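Local coordinates for protein endosialidase (Enterobacteria phage phi92, PDB 4HIZ) that hydrolyses polysialic acid as an endosialidase, acting on alpha-2,8 and alpha-2,9 linkages, probably to breach the capsule of its bacterial host, at residues Thr86-Val92 and Val474-Lys480; Cys351-Tyr355 and Asn398-Lys403. The contacts are given in a common frame with arbitrary orientation. Residue numbers count along the deposited sequence, not the author numbering.

Contact 1 (Thr86-Val92 and Val474-Lys480). With NA (sodium ion), chain B; EDO (1,2-ethanediol), chain L.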
loop_
_atom_site.group_PDB
_atom_site.type_symbol
_atom_site.label_atom_id
_atom_site.label_comp_id
_atom_site.label_asym_id
_atom_site.label_seq_id
_atom_site.Cartn_x
_atom_site.Cartn_y
_atom_site.Cartn_z
ATOM N N THR A 86 20.767 0.902 -11.540
ATOM C CA THR A 86 21.561 0.210 -10.513
ATOM C C THR A 86 23.047 0.192 -10.919
ATOM O O THR A 86 23.886 0.030 -10.041
ATOM C CB THR A 86 21.129 -1.237 -10.306
ATOM O OG1 THR A 86 21.334 -1.943 -11.532
ATOM C CG2 THR A 86 19.607 -1.310 -9.883
ATOM N N GLN A 87 23.361 0.382 -12.210
ATOM C CA GLN A 87 24.782 0.303 -12.662
ATOM C C GLN A 87 25.672 1.211 -11.815
ATOM O O GLN A 87 25.290 2.348 -11.522
ATOM C CB GLN A 87 24.930 0.690 -14.156
ATOM C CG GLN A 87 24.485 2.094 -14.435
ATOM C CD GLN A 87 24.668 2.516 -15.915
ATOM O OE1 GLN A 87 23.922 3.356 -16.414
ATOM N NE2 GLN A 87 25.678 1.954 -16.596
ATOM N N ASP A 88 26.825 0.708 -11.351
ATOM C CA ASP A 88 27.077 -0.704 -11.078
ATOM C C ASP A 88 27.383 -0.737 -9.576
ATOM O O ASP A 88 28.556 -0.631 -9.174
ATOM C CB ASP A 88 28.265 -1.246 -11.895
ATOM C CG ASP A 88 28.552 -2.716 -11.606
ATOM O OD1 ASP A 88 27.652 -3.407 -11.043
ATOM O OD2 ASP A 88 29.678 -3.193 -11.928
ATOM N N LYS A 89 26.333 -0.846 -8.764
ATOM C CA LYS A 89 26.384 -0.530 -7.336
ATOM C C LYS A 89 25.892 -1.631 -6.430
ATOM O O LYS A 89 25.957 -1.472 -5.201
ATOM C CB LYS A 89 25.480 0.704 -7.042
ATOM C CG LYS A 89 25.973 1.994 -7.748
ATOM C CD LYS A 89 25.112 3.196 -7.355
ATOM C CE LYS A 89 23.698 3.136 -8.068
ATOM N NZ LYS A 89 23.821 3.524 -9.574
ATOM N N THR A 90 25.350 -2.716 -6.982
ATOM C CA THR A 90 24.773 -3.730 -6.073
ATOM C C THR A 90 25.805 -4.439 -5.200
ATOM O O THR A 90 26.976 -4.548 -5.572
ATOM C CB THR A 90 23.934 -4.793 -6.822
ATOM O OG1 THR A 90 24.771 -5.577 -7.674
ATOM C CG2 THR A 90 22.780 -4.141 -7.602
ATOM N N PHE A 91 25.364 -4.928 -4.041
ATOM C CA PHE A 91 26.239 -5.699 -3.168
ATOM C C PHE A 91 25.404 -6.462 -2.158
ATOM O O PHE A 91 24.210 -6.180 -1.975
ATOM C CB PHE A 91 27.283 -4.753 -2.486
ATOM C CG PHE A 91 26.672 -3.724 -1.566
ATOM C CD1 PHE A 91 26.389 -4.030 -0.220
ATOM C CD2 PHE A 91 26.338 -2.459 -2.038
ATOM C CE1 PHE A 91 25.813 -3.061 0.615
ATOM C CE2 PHE A 91 25.766 -1.476 -1.203
ATOM C CZ PHE A 91 25.493 -1.779 0.136
ATOM N N VAL A 92 26.023 -7.474 -1.557
ATOM C CA VAL A 92 25.404 -8.270 -0.492
ATOM C C VAL A 92 26.267 -8.102 0.758
ATOM O O VAL A 92 27.520 -8.206 0.701
ATOM C CB VAL A 92 25.303 -9.744 -0.915
ATOM C CG1 VAL A 92 24.665 -10.607 0.203
ATOM C CG2 VAL A 92 24.485 -9.867 -2.248
ATOM N N VAL A 474 21.066 -1.086 -17.966
ATOM C CA VAL A 474 21.884 -0.234 -17.101
ATOM C C VAL A 474 21.962 -0.830 -15.675
ATOM O O VAL A 474 21.703 -0.152 -14.678
ATOM C CB VAL A 474 21.451 1.275 -17.117
ATOM C CG1 VAL A 474 21.812 1.915 -18.507
ATOM C CG2 VAL A 474 19.944 1.509 -16.779
ATOM N N GLY A 475 22.349 -2.102 -15.632
ATOM C CA GLY A 475 22.174 -2.929 -14.432
ATOM C C GLY A 475 23.474 -3.293 -13.721
ATOM O O GLY A 475 24.534 -2.684 -13.918
ATOM N N SER A 476 23.342 -4.288 -12.849
ATOM C CA SER A 476 24.442 -4.618 -11.935
ATOM C C SER A 476 24.252 -6.058 -11.485
ATOM O O SER A 476 23.107 -6.561 -11.450
ATOM C CB SER A 476 24.338 -3.644 -10.766
ATOM O OG SER A 476 25.385 -3.843 -9.835
ATOM N N VAL A 477 25.350 -6.742 -11.150
ATOM C CA VAL A 477 25.266 -8.151 -10.727
ATOM C C VAL A 477 25.857 -8.337 -9.356
ATOM O O VAL A 477 26.953 -7.815 -9.055
ATOM C CB VAL A 477 26.022 -9.062 -11.739
ATOM C CG1 VAL A 477 26.194 -10.524 -11.194
ATOM C CG2 VAL A 477 25.265 -9.031 -13.126
ATOM N N CYS A 478 25.164 -9.116 -8.517
ATOM C CA CYS A 478 25.783 -9.507 -7.249
ATOM C C CYS A 478 25.397 -10.951 -6.926
ATOM O O CYS A 478 24.581 -11.563 -7.629
ATOM C CB CYS A 478 25.348 -8.562 -6.105
ATOM S SG CYS A 478 23.540 -8.569 -5.826
ATOM N N VAL A 479 25.999 -11.513 -5.871
ATOM C CA VAL A 479 25.780 -12.925 -5.568
ATOM C C VAL A 479 25.573 -13.096 -4.091
ATOM O O VAL A 479 26.276 -12.472 -3.275
ATOM C CB VAL A 479 27.039 -13.759 -6.005
ATOM C CG1 VAL A 479 27.006 -15.207 -5.474
ATOM C CG2 VAL A 479 27.136 -13.777 -7.535
ATOM N N LYS A 480 24.637 -13.968 -3.729
ATOM C CA LYS A 480 24.499 -14.385 -2.324
ATOM C C LYS A 480 24.365 -15.887 -2.274
ATOM O O LYS A 480 23.409 -16.438 -2.768
ATOM C CB LYS A 480 23.306 -13.723 -1.628
ATOM C CG LYS A 480 23.158 -14.206 -0.147
ATOM C CD LYS A 480 21.960 -13.593 0.567
ATOM C CE LYS A 480 21.808 -14.164 1.995
ATOM N NZ LYS A 480 21.463 -15.595 1.954
HETATM NA NA NA B . 28.188 -6.290 -7.231
HETATM C C1 EDO L . 28.676 -9.531 -2.663
HETATM O O1 EDO L . 28.593 -8.117 -2.815
HETATM C C2 EDO L . 29.095 -10.255 -3.944
HETATM O O2 EDO L . 28.248 -9.864 -5.007
HETATM O O HOH W 1 19.107 -0.444 -13.511
HETATM O O HOH W 2 28.105 -5.953 -11.041
HETATM O O HOH W 3 30.513 -7.053 -5.775
#
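In a beta propeller the innermost strand of each blade has one edge not paired within its own sheet; here, residues 86-92 show how the polar groups of such an edge can be met. Strand 474-480 lines the inside of one blade, where S476 and C478 pair by backbone with I487 and Y485. Its other edge meets residues 86-92, a loop and the first residues of strand 91-93, on the inner edge of another blade, with one direct backbone hydrogen bond between them: Q87 N to V474 O (3.0 Å). Water 1 accepts from T86 N and donates to V474 O, both at 2.9 Å.

At the middle, S476 OG donates to D88 OD1 (2.6 Å) while accepting from T90 N (3.1 Å) and T90 OG1 (2.8 Å). D88, preceded by a cis peptide bond, has its other carboxylate oxygen salt-bridged to K353. Water 2 accepts from V477 N (2.9 Å) and lies 2.6 Å from D88 OD1, to which it can donate. The sodium ion takes V477 O and T90 O, each at 2.7 Å, with water 3 at 2.9 Å. The ammonium of K89 turns back to Q87 O (NZ to O, 2.7 Å) and also serves W85 O and C148 O.

Farther along, V92 CG2 packs on C478 SG (3.9 Å). A 1,2-ethanediol, probably from the crystallisation liquor, accepts from V92 N through O1 and from V479 N through O2, both at 2.9 Å. The chemistry implies a seam joined chiefly by a side-chain hydroxyl, waters and a cation, in place of continuous backbone pairing.

Contact 2 (Cys351-Tyr355 and Asn398-Lys403)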
loop_
_atom_site.group_PDB
_atom_site.type_symbol
_atom_site.label_atom_id
_atom_site.label_comp_id
_atom_site.label_asym_id
_atom_site.label_seq_id
_atom_site.Cartn_x
_atom_site.Cartn_y
_atom_site.Cartn_z
ATOM N N CYS A 351 32.593 -2.275 -16.182
ATOM C CA CYS A 351 32.237 -3.015 -14.967
ATOM C C CYS A 351 33.518 -3.719 -14.586
ATOM O O CYS A 351 34.179 -4.342 -15.440
ATOM C CB CYS A 351 31.155 -4.050 -15.251
ATOM S SG CYS A 351 29.519 -3.286 -15.544
ATOM N N ILE A 352 33.886 -3.626 -13.315
ATOM C CA ILE A 352 35.145 -4.233 -12.886
ATOM C C ILE A 352 34.943 -5.104 -11.655
ATOM O O ILE A 352 34.196 -4.728 -10.744
ATOM C CB ILE A 352 36.235 -3.179 -12.567
ATOM C CG1 ILE A 352 35.733 -2.121 -11.575
ATOM C CG2 ILE A 352 36.687 -2.497 -13.853
ATOM C CD1 ILE A 352 36.854 -1.143 -11.099
ATOM N N LYS A 353 35.585 -6.275 -11.636
ATOM C CA LYS A 353 35.505 -7.168 -10.473
ATOM C C LYS A 353 36.839 -7.884 -10.294
ATOM O O LYS A 353 37.411 -8.398 -11.246
ATOM C CB LYS A 353 34.383 -8.195 -10.628
ATOM C CG LYS A 353 32.956 -7.579 -10.601
ATOM C CD LYS A 353 32.638 -6.987 -9.215
ATOM C CE LYS A 353 31.330 -6.138 -9.206
ATOM N NZ LYS A 353 31.457 -4.951 -10.195
ATOM N N TYR A 354 37.302 -7.920 -9.059
ATOM C CA TYR A 354 38.555 -8.608 -8.718
ATOM C C TYR A 354 38.254 -9.944 -8.073
ATOM O O TYR A 354 37.464 -10.012 -7.107
ATOM C CB TYR A 354 39.331 -7.710 -7.763
ATOM C CG TYR A 354 40.679 -8.202 -7.317
ATOM C CD1 TYR A 354 41.808 -7.999 -8.104
ATOM C CD2 TYR A 354 40.833 -8.806 -6.077
ATOM C CE1 TYR A 354 43.078 -8.414 -7.655
ATOM C CE2 TYR A 354 42.085 -9.219 -5.645
ATOM C CZ TYR A 354 43.180 -9.025 -6.441
ATOM O OH TYR A 354 44.440 -9.428 -5.981
ATOM N N TYR A 355 38.879 -11.008 -8.591
ATOM C CA TYR A 355 38.761 -12.332 -7.978
ATOM C C TYR A 355 40.109 -13.018 -7.981
ATOM O O TYR A 355 40.719 -13.181 -9.043
ATOM C CB TYR A 355 37.837 -13.220 -8.804
ATOM C CG TYR A 355 36.413 -12.789 -8.856
ATOM C CD1 TYR A 355 35.530 -13.164 -7.850
ATOM C CD2 TYR A 355 35.935 -12.036 -9.916
ATOM C CE1 TYR A 355 34.191 -12.805 -7.899
ATOM C CE2 TYR A 355 34.600 -11.666 -9.980
ATOM C CZ TYR A 355 33.740 -12.051 -8.957
ATOM O OH TYR A 355 32.411 -11.715 -9.002
ATOM N N ASN A 398 25.932 -1.468 -20.542
ATOM C CA ASN A 398 27.024 -1.983 -19.719
ATOM C C ASN A 398 26.855 -3.498 -19.593
ATOM O O ASN A 398 25.766 -4.035 -19.837
ATOM C CB ASN A 398 27.121 -1.287 -18.342
ATOM C CG ASN A 398 25.937 -1.581 -17.458
ATOM O OD1 ASN A 398 24.833 -1.611 -17.942
ATOM N ND2 ASN A 398 26.151 -1.773 -16.184
ATOM N N LEU A 399 27.921 -4.186 -19.197
ATOM C CA LEU A 399 27.931 -5.649 -19.144
ATOM C C LEU A 399 28.389 -6.121 -17.765
ATOM O O LEU A 399 29.526 -6.580 -17.588
ATOM C CB LEU A 399 28.855 -6.244 -20.214
ATOM C CG LEU A 399 28.417 -6.029 -21.682
ATOM C CD1 LEU A 399 29.423 -6.720 -22.633
ATOM C CD2 LEU A 399 27.030 -6.596 -21.927
ATOM N N PRO A 400 27.524 -5.988 -16.767
ATOM C CA PRO A 400 27.911 -6.423 -15.414
ATOM C C PRO A 400 27.983 -7.937 -15.329
ATOM O O PRO A 400 27.391 -8.692 -16.142
ATOM C CB PRO A 400 26.805 -5.841 -14.516
ATOM C CG PRO A 400 25.581 -5.912 -15.431
ATOM C CD PRO A 400 26.147 -5.452 -16.809
ATOM N N PHE A 401 28.735 -8.417 -14.345
ATOM C CA PHE A 401 29.041 -9.835 -14.337
ATOM C C PHE A 401 29.496 -10.268 -12.961
ATOM O O PHE A 401 29.858 -9.428 -12.116
ATOM C CB PHE A 401 30.152 -10.158 -15.361
ATOM C CG PHE A 401 31.475 -9.513 -15.035
ATOM C CD1 PHE A 401 31.748 -8.214 -15.485
ATOM C CD2 PHE A 401 32.440 -10.196 -14.278
ATOM C CE1 PHE A 401 32.980 -7.591 -15.189
ATOM C CE2 PHE A 401 33.683 -9.565 -13.993
ATOM C CZ PHE A 401 33.928 -8.276 -14.429
ATOM N N ALA A 402 29.467 -11.577 -12.736
ATOM C CA ALA A 402 30.176 -12.157 -11.588
ATOM C C ALA A 402 30.938 -13.399 -12.035
ATOM O O ALA A 402 30.583 -14.008 -13.052
ATOM C CB ALA A 402 29.133 -12.571 -10.501
ATOM N N LYS A 403 31.968 -13.788 -11.273
ATOM C CA LYS A 403 32.703 -15.027 -11.553
ATOM C C LYS A 403 32.180 -16.113 -10.623
ATOM O O LYS A 403 32.114 -15.918 -9.397
ATOM C CB LYS A 403 34.216 -14.849 -11.321
ATOM C CG LYS A 403 35.004 -16.084 -11.704
ATOM C CD LYS A 403 36.518 -15.738 -11.722
ATOM C CE LYS A 403 37.341 -16.918 -12.187
ATOM N NZ LYS A 403 37.369 -17.963 -11.100
HETATM O O HOH W 4 30.314 -6.477 -12.519
#
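Y355 lays one face of its ring under the aliphatic start of K403, a CH-pi contact in which K403 CB stands 3.5 Å from the ring centroid and only 14° off the ring normal. The two residues belong to inner strands of successive blades of the beta propeller, and the contact illustrates how such blades pack through side chains where their backbones diverge. Strands 351-355 and 401-403 run nearly parallel, at 11°, with axes 7.9 Å apart at closest approach, too far for backbone pairing. Each bonds instead within its own blade, C351 and K353 with T362 and Y360, P400 and A402 with F411 and Y409.

The gap narrows at the C351 and P400 end of the two segments, where their CA atoms are 5.5 Å apart and C351 SG rests against P400 CA (3.5 Å) and P400 CB (3.9 Å). Between these ends F401 fills the space. K353 CG lies over one face of the F401 ring, and the closest pair is K353 CB to F401 CE2, 3.7 Å, while C351 O approaches the ring edge at F401 CE1 (3.5 Å). At the wider end the Y355 hydroxyl spans the separation and accepts from the K403 backbone, N to OH, 3.1 Å at an angle of 165°. The ammonium of K353, paired with D88, donates to I352 O (2.8 Å), and water 4 accepts both from K353 NZ at 3.0 Å and from F401 N at 3.1 Å.

Both contacts lie in the catalytic propeller domain, their centres about 9 Å apart, and both join inner strands of different blades. Contact 1 brings together residues 382 positions apart, close to where the propeller ring closes: strand 473-480 belongs to the blade whose outermost strand, 71-75, comes from the start of the domain. Contact 2 is nested within that long loop, between blades that follow one another in sequence. The two meet directly, through a salt bridge from K353 NZ to D88 OD2 (3.0 Å) and a probable hydrogen bond from N398 ND2 to G475 O (2.9 Å). Four blades are thus tied together beside the sodium site in the propeller's interior.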